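PDB 3LDU: putative methylase, which probably methylates guanine bases of ribosomal RNA, and holds GTP in the pocket of its Rossmann-like methyltransferase domain. Local coordinates for residues 300-306 and 335-341; 199-205 and 260-264. One frame throughout, in Å; residues are numbered along the deposited sequence.

Contact 1 (300-306 and 335-341)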
# COMPACT_ATOMS: atom_id res chain seq x y z
N ASP A 300 -22.59 -2.77 -23.53
CA ASP A 300 -23.02 -2.60 -22.16
C ASP A 300 -22.97 -1.12 -21.81
O ASP A 300 -22.16 -0.37 -22.36
CB ASP A 300 -22.10 -3.37 -21.20
CG ASP A 300 -22.20 -4.89 -21.37
OD1 ASP A 300 -23.20 -5.36 -21.96
OD2 ASP A 300 -21.27 -5.60 -20.92
N GLU A 301 -23.85 -0.68 -20.92
CA GLU A 301 -23.75 0.68 -20.41
C GLU A 301 -23.41 0.69 -18.92
O GLU A 301 -23.48 -0.34 -18.26
CB GLU A 301 -25.01 1.51 -20.70
CG GLU A 301 -26.32 0.85 -20.33
CD GLU A 301 -27.53 1.70 -20.73
OE1 GLU A 301 -27.35 2.91 -21.00
OE2 GLU A 301 -28.65 1.16 -20.76
N PHE A 302 -23.02 1.85 -18.41
CA PHE A 302 -22.71 2.00 -16.99
C PHE A 302 -21.54 1.12 -16.56
O PHE A 302 -21.49 0.64 -15.43
CB PHE A 302 -23.94 1.70 -16.13
CG PHE A 302 -25.17 2.48 -16.54
CD1 PHE A 302 -25.18 3.86 -16.47
CD2 PHE A 302 -26.30 1.83 -17.00
CE1 PHE A 302 -26.30 4.58 -16.86
CE2 PHE A 302 -27.42 2.54 -17.39
CZ PHE A 302 -27.42 3.92 -17.32
N GLY A 303 -20.58 0.92 -17.45
CA GLY A 303 -19.36 0.23 -17.09
C GLY A 303 -18.31 1.16 -16.49
O GLY A 303 -18.49 2.39 -16.44
N PHE A 304 -17.21 0.58 -16.03
CA PHE A 304 -16.11 1.34 -15.46
C PHE A 304 -14.82 1.01 -16.20
O PHE A 304 -14.59 -0.13 -16.55
CB PHE A 304 -15.92 0.96 -13.99
CG PHE A 304 -17.01 1.44 -13.09
CD1 PHE A 304 -16.89 2.64 -12.43
CD2 PHE A 304 -18.15 0.68 -12.90
CE1 PHE A 304 -17.89 3.08 -11.60
CE2 PHE A 304 -19.15 1.11 -12.08
CZ PHE A 304 -19.03 2.32 -11.42
N ILE A 305 -13.98 2.03 -16.40
CA ILE A 305 -12.61 1.82 -16.84
C ILE A 305 -11.68 2.41 -15.78
O ILE A 305 -11.88 3.55 -15.34
CB ILE A 305 -12.33 2.49 -18.19
CG1 ILE A 305 -12.96 1.67 -19.32
CG2 ILE A 305 -10.82 2.62 -18.43
CD1 ILE A 305 -13.25 2.48 -20.61
N ILE A 306 -10.70 1.62 -15.33
CA ILE A 306 -9.66 2.14 -14.44
C ILE A 306 -8.36 1.68 -15.04
O ILE A 306 -8.18 0.48 -15.28
CB ILE A 306 -9.80 1.56 -13.01
CG1 ILE A 306 -11.17 1.90 -12.42
CG2 ILE A 306 -8.70 2.14 -12.10
CD1 ILE A 306 -11.43 1.20 -11.08
N LEU A 335 -18.68 5.35 -25.44
CA LEU A 335 -19.31 4.37 -24.57
C LEU A 335 -20.61 4.94 -24.03
O LEU A 335 -20.78 6.16 -23.92
CB LEU A 335 -18.36 4.01 -23.41
CG LEU A 335 -17.05 3.38 -23.89
CD1 LEU A 335 -15.99 3.24 -22.77
CD2 LEU A 335 -17.35 2.02 -24.53
N LYS A 336 -21.55 4.06 -23.69
CA LYS A 336 -22.84 4.52 -23.21
C LYS A 336 -22.85 4.68 -21.70
O LYS A 336 -22.99 3.70 -20.98
CB LYS A 336 -23.94 3.54 -23.64
CG LYS A 336 -25.34 3.98 -23.23
CD LYS A 336 -25.62 5.40 -23.70
CE LYS A 336 -27.03 5.84 -23.34
NZ LYS A 336 -27.26 7.27 -23.66
N ASN A 337 -22.70 5.92 -21.24
CA ASN A 337 -22.80 6.22 -19.82
C ASN A 337 -21.77 5.47 -18.99
O ASN A 337 -22.08 4.98 -17.90
CB ASN A 337 -24.20 5.88 -19.31
CG ASN A 337 -25.24 6.88 -19.76
OD1 ASN A 337 -25.02 8.08 -19.71
ND2 ASN A 337 -26.39 6.38 -20.20
N TRP A 338 -20.55 5.34 -19.49
CA TRP A 338 -19.48 4.73 -18.69
C TRP A 338 -18.78 5.78 -17.82
O TRP A 338 -18.92 6.98 -18.05
CB TRP A 338 -18.44 4.04 -19.59
CG TRP A 338 -18.86 2.67 -20.09
CD1 TRP A 338 -20.02 2.35 -20.73
CD2 TRP A 338 -18.09 1.46 -20.02
NE1 TRP A 338 -20.03 1.00 -21.05
CE2 TRP A 338 -18.86 0.44 -20.62
CE3 TRP A 338 -16.83 1.13 -19.49
CZ2 TRP A 338 -18.41 -0.88 -20.71
CZ3 TRP A 338 -16.38 -0.18 -19.59
CH2 TRP A 338 -17.18 -1.18 -20.20
N SER A 339 -18.03 5.30 -16.83
CA SER A 339 -17.18 6.12 -15.97
C SER A 339 -15.75 5.66 -16.24
O SER A 339 -15.51 4.47 -16.35
CB SER A 339 -17.49 5.84 -14.49
OG SER A 339 -18.79 6.27 -14.12
N TYR A 340 -14.81 6.59 -16.35
CA TYR A 340 -13.43 6.17 -16.59
C TYR A 340 -12.45 6.96 -15.73
O TYR A 340 -12.69 8.13 -15.42
CB TYR A 340 -13.06 6.23 -18.08
CG TYR A 340 -13.81 7.28 -18.90
CD1 TYR A 340 -13.30 8.55 -19.07
CD2 TYR A 340 -15.00 6.96 -19.54
CE1 TYR A 340 -13.96 9.51 -19.82
CE2 TYR A 340 -15.69 7.92 -20.30
CZ TYR A 340 -15.15 9.19 -20.44
OH TYR A 340 -15.80 10.16 -21.19
N TYR A 341 -11.36 6.31 -15.35
CA TYR A 341 -10.40 6.86 -14.39
C TYR A 341 -9.02 6.51 -14.90
O TYR A 341 -8.75 5.35 -15.21
CB TYR A 341 -10.64 6.24 -13.01
CG TYR A 341 -12.04 6.45 -12.49
CD1 TYR A 341 -12.34 7.51 -11.64
CD2 TYR A 341 -13.09 5.61 -12.88
CE1 TYR A 341 -13.63 7.72 -11.15
CE2 TYR A 341 -14.39 5.82 -12.41
CZ TYR A 341 -14.65 6.87 -11.54
OH TYR A 341 -15.93 7.10 -11.07
O HOH W 1 -21.56 1.47 -24.34
O HOH W 2 -20.24 3.99 -14.79
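Gly303 lies flat against the indole of Trp338, its CA 3.5 Å from the centroid of the six-membered ring and almost on the ring normal, a CH-pi contact. Having no side chain, glycine lets the backbone rest directly on the indole. Leu335 CD1 lies over the opposite face, toward the rim, and the same methyl meets Ile305 CD1 at 3.6 Å, closing one apolar layer. Ile305 crosses the indole at about a right angle, its CG1, beside the backbone N (chi1 -76°), brought to 3.9 Å from Trp338 CZ3. Register sets its CB against that of Tyr340. On the face of Phe304, Ser339 and Tyr341, the two rings run alongside, CE2 of the tyrosine at the edge of the phenylalanine.

These strands, 304-306 and 339-341, are parallel neighbours joined through helix 315-333, a beta-alpha-beta unit of the Rossmann-like methyltransferase domain. Ile305 is gripped from both ends: its N donates to Ser339 O at 2.9 Å, and its O accepts from Tyr341 N at 2.8 Å.

Ahead of the strands, Trp338 turns its polar edge to the loop. NE1 reaches Asp300 O at 2.9 Å in a virtually straight bond that lies in the indole plane, although it approaches from above the carbonyl plane. This satisfies the nitrogen of an otherwise apolar side chain and fixes the ring's rotation. Farther out, Phe302 and Asn337 lie side by side, ring and amide planes nearly parallel, Asn337 CB 3.5 Å from CE1 of Phe302, and a water takes the N-H of Lys336 while donating to Asp300 O.

Contact 2 (199-205 and 260-264). With GTP (guanosine-5'-triphosphate), chain B.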
# COMPACT_ATOMS: atom_id res chain seq x y z
N LEU A 199 -16.14 -3.86 -15.31
CA LEU A 199 -14.87 -3.17 -15.12
C LEU A 199 -13.85 -3.63 -16.15
O LEU A 199 -13.63 -4.83 -16.32
CB LEU A 199 -14.30 -3.39 -13.72
CG LEU A 199 -12.87 -2.86 -13.53
CD1 LEU A 199 -12.80 -1.32 -13.64
CD2 LEU A 199 -12.31 -3.30 -12.17
N VAL A 200 -13.25 -2.67 -16.85
CA VAL A 200 -12.23 -2.97 -17.85
C VAL A 200 -10.99 -2.12 -17.61
O VAL A 200 -11.10 -0.93 -17.36
CB VAL A 200 -12.74 -2.64 -19.28
CG1 VAL A 200 -11.71 -3.07 -20.32
CG2 VAL A 200 -14.08 -3.30 -19.52
N ASP A 201 -9.82 -2.74 -17.70
CA ASP A 201 -8.56 -1.99 -17.78
C ASP A 201 -7.97 -2.34 -19.15
O ASP A 201 -7.37 -3.40 -19.31
CB ASP A 201 -7.58 -2.42 -16.67
CG ASP A 201 -6.25 -1.69 -16.76
OD1 ASP A 201 -6.03 -0.99 -17.77
OD2 ASP A 201 -5.41 -1.81 -15.83
N PRO A 202 -8.12 -1.43 -20.13
CA PRO A 202 -7.76 -1.74 -21.52
C PRO A 202 -6.28 -1.55 -21.86
O PRO A 202 -5.89 -1.71 -23.02
CB PRO A 202 -8.63 -0.76 -22.32
CG PRO A 202 -8.71 0.45 -21.45
CD PRO A 202 -8.72 -0.09 -19.99
N MSE A 203 -5.46 -1.22 -20.85
CA MSE A 203 -4.00 -1.17 -21.00
C MSE A 203 -3.42 -1.76 -19.72
O MSE A 203 -2.70 -1.10 -18.97
CB MSE A 203 -3.53 0.27 -21.21
CG MSE A 203 -4.04 0.89 -22.51
SE MSE A 203 -3.80 2.83 -22.55
CE MSE A 203 -5.36 3.28 -21.47
N CYS A 204 -3.74 -3.03 -19.50
CA CYS A 204 -3.65 -3.62 -18.17
C CYS A 204 -2.26 -4.04 -17.73
O CYS A 204 -2.05 -4.29 -16.54
CB CYS A 204 -4.60 -4.81 -18.07
SG CYS A 204 -4.13 -6.19 -19.13
N GLY A 205 -1.32 -4.13 -18.67
CA GLY A 205 0.02 -4.58 -18.36
C GLY A 205 -0.01 -5.92 -17.64
O GLY A 205 -0.71 -6.83 -18.06
N ILE A 260 -14.18 -9.38 -14.66
CA ILE A 260 -13.66 -8.09 -15.10
C ILE A 260 -12.60 -8.38 -16.16
O ILE A 260 -12.14 -9.53 -16.29
CB ILE A 260 -13.12 -7.26 -13.91
CG1 ILE A 260 -11.94 -7.97 -13.25
CG2 ILE A 260 -14.22 -7.04 -12.89
CD1 ILE A 260 -11.45 -7.32 -11.95
N TYR A 261 -12.24 -7.36 -16.95
CA TYR A 261 -11.49 -7.61 -18.18
C TYR A 261 -10.27 -6.73 -18.33
O TYR A 261 -10.33 -5.54 -18.05
CB TYR A 261 -12.41 -7.34 -19.38
CG TYR A 261 -13.59 -8.26 -19.42
CD1 TYR A 261 -13.57 -9.41 -20.20
CD2 TYR A 261 -14.72 -8.00 -18.65
CE1 TYR A 261 -14.65 -10.28 -20.23
CE2 TYR A 261 -15.81 -8.86 -18.68
CZ TYR A 261 -15.77 -9.99 -19.47
OH TYR A 261 -16.85 -10.85 -19.49
N GLY A 262 -9.18 -7.31 -18.82
CA GLY A 262 -7.99 -6.54 -19.13
C GLY A 262 -7.59 -6.75 -20.58
O GLY A 262 -7.74 -7.86 -21.11
N TYR A 263 -7.10 -5.69 -21.22
CA TYR A 263 -6.49 -5.78 -22.55
C TYR A 263 -5.14 -5.10 -22.54
O TYR A 263 -4.93 -4.13 -21.80
CB TYR A 263 -7.38 -5.11 -23.61
CG TYR A 263 -8.76 -5.71 -23.66
CD1 TYR A 263 -9.00 -6.86 -24.40
CD2 TYR A 263 -9.80 -5.15 -22.94
CE1 TYR A 263 -10.25 -7.43 -24.42
CE2 TYR A 263 -11.06 -5.71 -22.97
CZ TYR A 263 -11.28 -6.85 -23.72
OH TYR A 263 -12.52 -7.43 -23.75
N ASP A 264 -4.22 -5.58 -23.37
CA ASP A 264 -2.95 -4.89 -23.58
C ASP A 264 -2.43 -5.32 -24.96
O ASP A 264 -2.79 -6.39 -25.44
CB ASP A 264 -1.94 -5.27 -22.48
CG ASP A 264 -0.81 -4.26 -22.35
OD1 ASP A 264 -0.78 -3.54 -21.32
OD2 ASP A 264 0.03 -4.18 -23.26
PG GTP B . 0.37 -2.62 -14.28
O1G GTP B . -1.10 -2.91 -14.44
O2G GTP B . 0.66 -2.41 -12.81
O3G GTP B . 1.21 -3.79 -14.74
O3B GTP B . 0.72 -1.29 -15.13
PB GTP B . 1.58 -1.41 -16.49
O1B GTP B . 3.02 -1.06 -16.17
O2B GTP B . 1.53 -2.81 -17.06
O3A GTP B . 1.04 -0.34 -17.58
PA GTP B . 2.17 0.51 -18.36
O1A GTP B . 3.26 -0.45 -18.82
O2A GTP B . 2.77 1.57 -17.47
O5' GTP B . 1.51 1.14 -19.68
C5' GTP B . 0.21 0.75 -19.96
C4' GTP B . 0.26 -0.50 -20.84
O4' GTP B . -0.46 -0.16 -22.00
C3' GTP B . 1.64 -0.95 -21.33
O3' GTP B . 1.84 -2.28 -20.90
C2' GTP B . 1.58 -0.91 -22.86
O2' GTP B . 2.02 -2.12 -23.46
C1' GTP B . 0.10 -0.82 -23.11
N9 GTP B . -0.31 -0.05 -24.29
C8 GTP B . 0.29 0.99 -24.95
N7 GTP B . -0.53 1.35 -25.98
C5 GTP B . -1.63 0.55 -25.96
C6 GTP B . -2.77 0.48 -26.76
O6 GTP B . -2.93 1.25 -27.72
N1 GTP B . -3.72 -0.47 -26.45
C2 GTP B . -3.56 -1.33 -25.38
N2 GTP B . -4.51 -2.22 -25.12
N3 GTP B . -2.42 -1.28 -24.58
C4 GTP B . -1.49 -0.33 -24.89
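Leu199 and Ile260 pack side by side, CB of the leucine 3.7 Å from CG2 of the isoleucine, where strands 199-201 and 260-264 start as parallel neighbours in the Rossmann-like methyltransferase sheet. This is the close-packed side: helix 208-217 lies against both residues, and branched aliphatic chains suit it. Gly262 has no side chain, so its backbone comes close to Cys204 SG. Tyr261 N donates to Leu199 O, Asp201 N to Tyr261 O, and Tyr263 N to Asp201 O.

The other face is looser. Tyr261 and Tyr263 are only partly buried. Tyr261 leads its ring away from the other strand, while Tyr263 keeps the edge of its ring on Val200 CG1, 3.8 Å from CE2; its OH hydrogen-bonds a glycerol, probably from the crystallisation liquor.

Past the strand, the loop turns across the end of 260-264 to form the nucleotide pocket. Asp201 OD1 accepts from Met203 N in an Asx turn and also bonds Thr307, while Cys204 N donates to Tyr263 O. Asp264, with CG anti to its N (chi1 -160°), brings its carboxylate to the ribose hydroxyls of GTP. One oxygen goes to each hydroxyl, an acid's natural grip on a vicinal diol: OD2 takes O2' at 2.9 Å and, steadying the acid, Asp266 N; OD1 takes O3' at 2.9 Å as well as Gly205 N at 2.8 Å, which arrives on the anti side, 29° out of the carboxylate plane.

In the fold
Following the chain from the N terminus, the ferredoxin-like and THUMP regions come first, and both contacts fall in the methyltransferase range. Contact 2 closes first, joining 199-205 to 260-264 across a 54-residue loop that includes helices 208-217 and 238-251. Contact 1 follows in series, closing the shorter loop that carries helix 315-333, so neither nests in or crosses the other. They meet in the middle of the sheet, where strand 199-201 lies beside strand 304-307: Phe304 O and Val200 N, 2.9 Å apart, probably hydrogen-bond. Together they tie 260-264, 199-201, 304-307 and 339-344 into four consecutive parallel strands, with the GTP pocket at the ends of the contact 2 strands.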